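Local coordinates for protein transcriptional regulator fur family (Xanthomonas campestris pv. campestris, PDB 7DH7) that probably binds promoter DNA as a zinc-dependent repressor of the Fur family, regulating zinc uptake and captured here as the apo form, at the interface of chains A and B. Residues are numbered along the deposited sequence; one frame, centred on the assembly and turned at random. Chains: chain A/B, Transcriptional regulator fur family.

Contact 1: the interface of chains A and B. Residues chain A 38-40, 93; chain B 38-40, 93.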
loop_
_atom_site.group_PDB
_atom_site.type_symbol
_atom_site.label_atom_id
_atom_site.label_comp_id
_atom_site.label_asym_id
_atom_site.label_seq_id
_atom_site.Cartn_x
_atom_site.Cartn_y
_atom_site.Cartn_z
ATOM N N ARG A 38 -6.065 -3.225 9.699
ATOM C CA ARG A 38 -6.128 -1.827 9.296
ATOM C C ARG A 38 -7.369 -1.095 9.791
ATOM O O ARG A 38 -7.432 0.134 9.666
ATOM C CB ARG A 38 -6.075 -1.709 7.775
ATOM C CG ARG A 38 -4.853 -2.314 7.157
ATOM C CD ARG A 38 -4.867 -2.081 5.650
ATOM N NE ARG A 38 -3.901 -2.933 4.993
ATOM C CZ ARG A 38 -3.662 -2.946 3.687
ATOM N NH1 ARG A 38 -4.319 -2.131 2.871
ATOM N NH2 ARG A 38 -2.765 -3.791 3.201
ATOM N N GLY A 39 -8.339 -1.806 10.355
ATOM C CA GLY A 39 -9.626 -1.215 10.661
ATOM C C GLY A 39 -10.583 -1.088 9.494
ATOM O O GLY A 39 -11.493 -0.265 9.550
ATOM N N LEU A 40 -10.407 -1.869 8.437
ATOM C CA LEU A 40 -11.285 -1.820 7.274
ATOM C C LEU A 40 -12.432 -2.804 7.443
ATOM O O LEU A 40 -12.300 -3.835 8.101
ATOM C CB LEU A 40 -10.535 -2.168 5.999
ATOM C CG LEU A 40 -9.447 -1.224 5.481
ATOM C CD1 LEU A 40 -8.672 -1.947 4.381
ATOM C CD2 LEU A 40 -10.040 0.073 4.966
ATOM N N ASN A 93 -7.407 0.215 -1.418
ATOM C CA ASN A 93 -6.635 -0.376 -0.337
ATOM C C ASN A 93 -5.546 -1.293 -0.843
ATOM O O ASN A 93 -4.915 -1.967 -0.032
ATOM C CB ASN A 93 -7.550 -1.143 0.623
ATOM C CG ASN A 93 -8.453 -0.203 1.407
ATOM O OD1 ASN A 93 -7.979 0.567 2.230
ATOM N ND2 ASN A 93 -9.743 -0.231 1.119
ATOM N N ARG B 38 -10.696 4.976 0.895
ATOM C CA ARG B 38 -10.476 3.610 1.342
ATOM C C ARG B 38 -11.518 3.072 2.310
ATOM O O ARG B 38 -11.582 1.849 2.466
ATOM C CB ARG B 38 -9.111 3.486 2.030
ATOM C CG ARG B 38 -7.923 3.675 1.086
ATOM C CD ARG B 38 -6.635 3.473 1.872
ATOM N NE ARG B 38 -5.470 4.029 1.195
ATOM C CZ ARG B 38 -4.230 3.780 1.571
ATOM N NH1 ARG B 38 -4.008 2.965 2.600
ATOM N NH2 ARG B 38 -3.222 4.345 0.927
ATOM N N GLY B 39 -12.290 3.931 3.007
ATOM C CA GLY B 39 -13.116 3.457 4.106
ATOM C C GLY B 39 -12.422 3.449 5.460
ATOM O O GLY B 39 -12.575 2.497 6.235
ATOM N N LEU B 40 -11.636 4.483 5.768
ATOM C CA LEU B 40 -10.901 4.560 7.031
ATOM C C LEU B 40 -11.300 5.811 7.806
ATOM O O LEU B 40 -11.600 6.855 7.220
ATOM C CB LEU B 40 -9.376 4.569 6.789
ATOM C CG LEU B 40 -8.723 3.294 6.225
ATOM C CD1 LEU B 40 -7.340 3.635 5.811
ATOM C CD2 LEU B 40 -8.666 2.188 7.264
ATOM N N ASN B 93 -1.776 0.759 7.436
ATOM C CA ASN B 93 -2.331 1.354 6.234
ATOM C C ASN B 93 -1.276 1.963 5.331
ATOM O O ASN B 93 -1.634 2.558 4.309
ATOM C CB ASN B 93 -3.377 2.387 6.615
ATOM C CG ASN B 93 -4.652 1.738 7.040
ATOM O OD1 ASN B 93 -5.294 1.062 6.237
ATOM N ND2 ASN B 93 -5.001 1.872 8.317
HETATM O O HOH W 1 -5.544 0.601 3.648
#
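A:Asn93 and B:Arg38 meet across the two-fold axis, and the two-fold repeats the pair as B:Asn93 and A:Arg38. The carboxamide ND2 of A:Asn93 donates to the main-chain O of B:Arg38 at 3.1 Å, nearly straight at the hydrogen (174°) and directed onto a lone pair in the carbonyl plane. The acceptor also lies close to the amide plane, which fixes the rotation of the carboxamide. In the twin, B:Asn93 ND2 reaches A:Arg38 O at 3.3 Å. The amide oxygen OD1 of each asparagine turns the other way, alongside the CB, CG and CD methylenes of the opposing arginine, and the amide and guanidinium planes stand almost perpendicular, 84° apart for A:Asn93 and B:Arg38. Beside these bonds A:Leu40 and B:Leu40 cross, CD2 to CD2 3.4 Å, in a tight contact near the axis.

Water 1 sits among both OD1 atoms and both guanidinium NH1 atoms; it lies 2.8 Å from A:Asn93 OD1 and 3.0 Å from B:Arg38 NH1. A:Arg38 NH1 and B:Arg38 NH1 are 5.1 Å apart, and the shared water may soften their like charges. Behind this shell each arginine runs extended from CG to NE. A:Arg38 NH1 donates in plane to A:Asn93 O at 3.0 Å, so each arginine braces its own chain's asparagine. The site joins the N-terminal, DNA-binding halves of the two subunits and may help set their relative placement.

Contact 2: the interface of chains A and B. Residues chain A 121, 159-161; chain B 141, 156-158.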
loop_
_atom_site.group_PDB
_atom_site.type_symbol
_atom_site.label_atom_id
_atom_site.label_comp_id
_atom_site.label_asym_id
_atom_site.label_seq_id
_atom_site.Cartn_x
_atom_site.Cartn_y
_atom_site.Cartn_z
ATOM N N LEU A 121 4.200 -2.658 -11.052
ATOM C CA LEU A 121 4.434 -1.243 -10.767
ATOM C C LEU A 121 3.083 -0.514 -10.735
ATOM O O LEU A 121 2.381 -0.445 -11.751
ATOM C CB LEU A 121 5.359 -0.647 -11.820
ATOM C CG LEU A 121 5.583 0.862 -11.811
ATOM C CD1 LEU A 121 6.121 1.319 -10.462
ATOM C CD2 LEU A 121 6.554 1.252 -12.927
ATOM N N VAL A 159 6.212 -2.569 -6.769
ATOM C CA VAL A 159 6.757 -1.217 -6.753
ATOM C C VAL A 159 5.582 -0.243 -6.759
ATOM O O VAL A 159 4.646 -0.393 -7.554
ATOM C CB VAL A 159 7.697 -0.987 -7.945
ATOM C CG1 VAL A 159 8.380 0.353 -7.846
ATOM C CG2 VAL A 159 8.714 -2.114 -8.036
ATOM N N HIS A 160 5.604 0.725 -5.849
ATOM C CA HIS A 160 4.510 1.678 -5.694
ATOM C C HIS A 160 5.049 3.074 -5.947
ATOM O O HIS A 160 6.052 3.478 -5.350
ATOM C CB HIS A 160 3.879 1.592 -4.300
ATOM C CG HIS A 160 3.132 0.319 -4.052
ATOM N ND1 HIS A 160 1.786 0.288 -3.771
ATOM C CD2 HIS A 160 3.539 -0.971 -4.082
ATOM C CE1 HIS A 160 1.397 -0.966 -3.620
ATOM N NE2 HIS A 160 2.441 -1.750 -3.805
ATOM N N GLY A 161 4.390 3.802 -6.835
ATOM C CA GLY A 161 4.834 5.129 -7.195
ATOM C C GLY A 161 3.663 5.956 -7.666
ATOM O O GLY A 161 2.515 5.679 -7.301
ATOM N N LEU B 141 15.901 0.813 -11.805
ATOM C CA LEU B 141 14.476 0.730 -11.495
ATOM C C LEU B 141 13.759 2.012 -11.901
ATOM O O LEU B 141 12.734 1.969 -12.589
ATOM C CB LEU B 141 14.269 0.445 -10.007
ATOM C CG LEU B 141 12.802 0.337 -9.572
ATOM C CD1 LEU B 141 12.136 -0.892 -10.191
ATOM C CD2 LEU B 141 12.666 0.329 -8.045
ATOM N N THR B 156 9.282 9.396 -4.803
ATOM C CA THR B 156 10.250 8.314 -4.714
ATOM C C THR B 156 9.525 6.974 -4.616
ATOM O O THR B 156 8.470 6.858 -3.981
ATOM C CB THR B 156 11.172 8.538 -3.512
ATOM O OG1 THR B 156 11.676 9.878 -3.562
ATOM C CG2 THR B 156 12.358 7.569 -3.532
ATOM N N LEU B 157 10.073 5.969 -5.292
ATOM C CA LEU B 157 9.427 4.668 -5.332
ATOM C C LEU B 157 9.490 3.991 -3.969
ATOM O O LEU B 157 10.418 4.209 -3.177
ATOM C CB LEU B 157 10.085 3.776 -6.381
ATOM C CG LEU B 157 9.961 4.284 -7.808
ATOM C CD1 LEU B 157 10.792 3.404 -8.727
ATOM C CD2 LEU B 157 8.499 4.276 -8.221
ATOM N N GLU B 158 8.479 3.167 -3.699
ATOM C CA GLU B 158 8.510 2.209 -2.604
ATOM C C GLU B 158 8.430 0.805 -3.186
ATOM O O GLU B 158 7.749 0.576 -4.197
ATOM C CB GLU B 158 7.361 2.425 -1.606
ATOM C CG GLU B 158 7.478 3.689 -0.788
ATOM C CD GLU B 158 6.541 3.719 0.410
ATOM O OE1 GLU B 158 5.649 2.842 0.505
ATOM O OE2 GLU B 158 6.706 4.616 1.260
HETATM O O HOH W 2 6.179 5.687 -3.699
#
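A:Val159 and A:His160 lie against B:Leu157 and B:Glu158 where two copies of strand 158-161 meet edge to edge in an antiparallel bridge. The main chain makes the polar link: A:His160 N donates to B:Glu158 O at 2.7 Å, and B:Glu158 N returns a bond to A:His160 O at 3.0 Å, nearly straight at the hydrogen (174°). This reciprocal pair fixes the register of the strands.

A:Val159 packs through CG1, which lies 3.9 Å from the CD2 methyl of B:Leu157 and 4.0 Å from its CD1. With CG1 opposite the backbone N across CA–CB (chi1 -174°), this branch faces the leucine fork, while CG2 is directed toward B:Leu141 of helix 135-147, whose CD1 is 4.2 Å away. B:Leu157 CD2 also rests against the backbone of A:Gly161, 3.9 Å from its CA, where the lack of a side chain probably makes room for the methyl.

The imidazole of A:His160 and the carboxylate of B:Glu158 do not touch; A:His160 ND1 and B:Glu158 OE1 are 6.3 Å apart, so any attraction would be long-range and would depend on the charge of the histidine, which is not seen. Water 2 supplements the bridge, lying 2.8 Å from A:His160 O and also within bonding distance of the main-chain O of B:Thr156. The paired strands join the dimerisation domains into a continuous intersubunit sheet, as is typical of Fur-family dimers.

Contact 3: the interface of chains A and B. Residues chain A 145, 148, 150; chain B 121-123, 128, 130.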
loop_
_atom_site.group_PDB
_atom_site.type_symbol
_atom_site.label_atom_id
_atom_site.label_comp_id
_atom_site.label_asym_id
_atom_site.label_seq_id
_atom_site.Cartn_x
_atom_site.Cartn_y
_atom_site.Cartn_z
ATOM N N ALA A 145 16.837 -7.362 -2.342
ATOM C CA ALA A 145 15.831 -7.522 -1.294
ATOM C C ALA A 145 16.075 -8.777 -0.456
ATOM O O ALA A 145 15.846 -8.773 0.758
ATOM C CB ALA A 145 14.428 -7.550 -1.916
ATOM N N LEU A 148 18.719 -8.028 1.972
ATOM C CA LEU A 148 18.228 -7.108 2.984
ATOM C C LEU A 148 17.158 -7.720 3.875
ATOM O O LEU A 148 16.568 -7.003 4.688
ATOM C CB LEU A 148 17.692 -5.844 2.320
ATOM C CG LEU A 148 18.726 -4.940 1.649
ATOM C CD1 LEU A 148 18.031 -3.848 0.862
ATOM C CD2 LEU A 148 19.689 -4.336 2.662
ATOM N N PHE A 150 14.331 -9.831 2.891
ATOM C CA PHE A 150 13.035 -10.148 2.310
ATOM C C PHE A 150 13.086 -11.484 1.579
ATOM O O PHE A 150 14.161 -12.026 1.300
ATOM C CB PHE A 150 12.576 -9.022 1.365
ATOM C CG PHE A 150 12.149 -7.766 2.094
ATOM C CD1 PHE A 150 13.085 -6.909 2.656
ATOM C CD2 PHE A 150 10.807 -7.466 2.246
ATOM C CE1 PHE A 150 12.678 -5.755 3.345
ATOM C CE2 PHE A 150 10.405 -6.336 2.912
ATOM C CZ PHE A 150 11.333 -5.475 3.473
ATOM N N LEU B 121 12.043 -0.196 1.162
ATOM C CA LEU B 121 11.594 -1.587 0.958
ATOM C C LEU B 121 10.877 -1.997 2.250
ATOM O O LEU B 121 11.546 -2.024 3.266
ATOM C CB LEU B 121 12.860 -2.396 0.698
ATOM C CG LEU B 121 12.683 -3.885 0.467
ATOM C CD1 LEU B 121 11.654 -4.139 -0.618
ATOM C CD2 LEU B 121 14.009 -4.508 0.088
ATOM N N ILE B 122 9.576 -2.171 2.127
ATOM C CA ILE B 122 8.710 -2.361 3.302
ATOM C C ILE B 122 8.091 -3.742 3.307
ATOM O O ILE B 122 7.684 -4.188 2.285
ATOM C CB ILE B 122 7.648 -1.252 3.303
ATOM C CG1 ILE B 122 8.283 0.132 3.232
ATOM C CG2 ILE B 122 6.738 -1.384 4.497
ATOM C CD1 ILE B 122 8.051 0.841 1.955
ATOM N N CYS B 123 8.143 -4.396 4.439
ATOM C CA CYS B 123 7.380 -5.632 4.615
ATOM C C CYS B 123 5.907 -5.214 4.810
ATOM O O CYS B 123 5.628 -4.371 5.659
ATOM C CB CYS B 123 7.941 -6.407 5.789
ATOM S SG CYS B 123 7.052 -7.922 6.171
ATOM N N SER B 128 8.066 -2.909 8.800
ATOM C CA SER B 128 9.477 -2.483 8.955
ATOM C C SER B 128 9.990 -2.146 7.564
ATOM O O SER B 128 9.645 -2.861 6.655
ATOM C CB SER B 128 10.339 -3.511 9.596
ATOM O OG SER B 128 9.979 -3.719 10.930
ATOM N N VAL B 130 13.529 -0.564 5.094
ATOM C CA VAL B 130 14.959 -0.357 4.941
ATOM C C VAL B 130 15.162 0.430 3.654
ATOM O O VAL B 130 14.405 0.271 2.690
ATOM C CB VAL B 130 15.727 -1.697 4.919
ATOM C CG1 VAL B 130 15.324 -2.528 3.724
ATOM C CG2 VAL B 130 17.237 -1.458 4.927
#
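A:Phe150 lays its ring against B:Leu121 and the backbone running to B:Cys123, on strand 120-123 in the dimerisation region of this Fur-family regulator. Beyond CB, its CG lies opposite the carbonyl carbon across CA–CB (chi1 -72°), and the ring reaches toward B:Leu121, whose side chain approaches from the opposite direction. On one rim, CD1 lies 3.6 Å from the CD2 methyl of B:Leu121. The next atom, CE1, meets B:Leu121 CG at 3.4 Å; this methine sits over the ring face in a CH-pi contact, 3.7 Å from the centroid and displaced toward the rim. At the tip, CZ nears the B:Leu121 carbonyl, its O 3.5 Å away. The far rim, through CE2, abuts the main chain leading into B:Cys123, with the backbone N of that cysteine at the ring edge and its CA 3.5 Å from CE2.

B:Cys123 is a ligand of the four-cysteine zinc site formed with B:Cys126, B:Cys163 and B:Cys166, the structural site of Fur-family proteins. The CD2 methyl of B:Leu121 also meets A:Ala145 CB of helix 135-147 at 3.7 Å. Farther along, A:Leu148 CD1 lies 4.2 Å from CG1 of B:Val130, on the neighbouring strand 128-131.

Contacts 2 and 3 are close neighbours, their C-alpha centres about 13 Å apart, whereas contact 1 lies about 21 Å from contact 2 and 22 Å from contact 3. Leu121 lies at the margin of contact 2 in chain A and is central to contact 3 in chain B, and helix 135-147 also contributes to both. Contacts 2 and 3 therefore join sheet pairing to helix and aromatic packing within one dimerisation region. Contact 1 joins the N-terminal halves, and could influence how these DNA-binding parts are placed. Two-fold symmetry repeats these interactions with the chains exchanged.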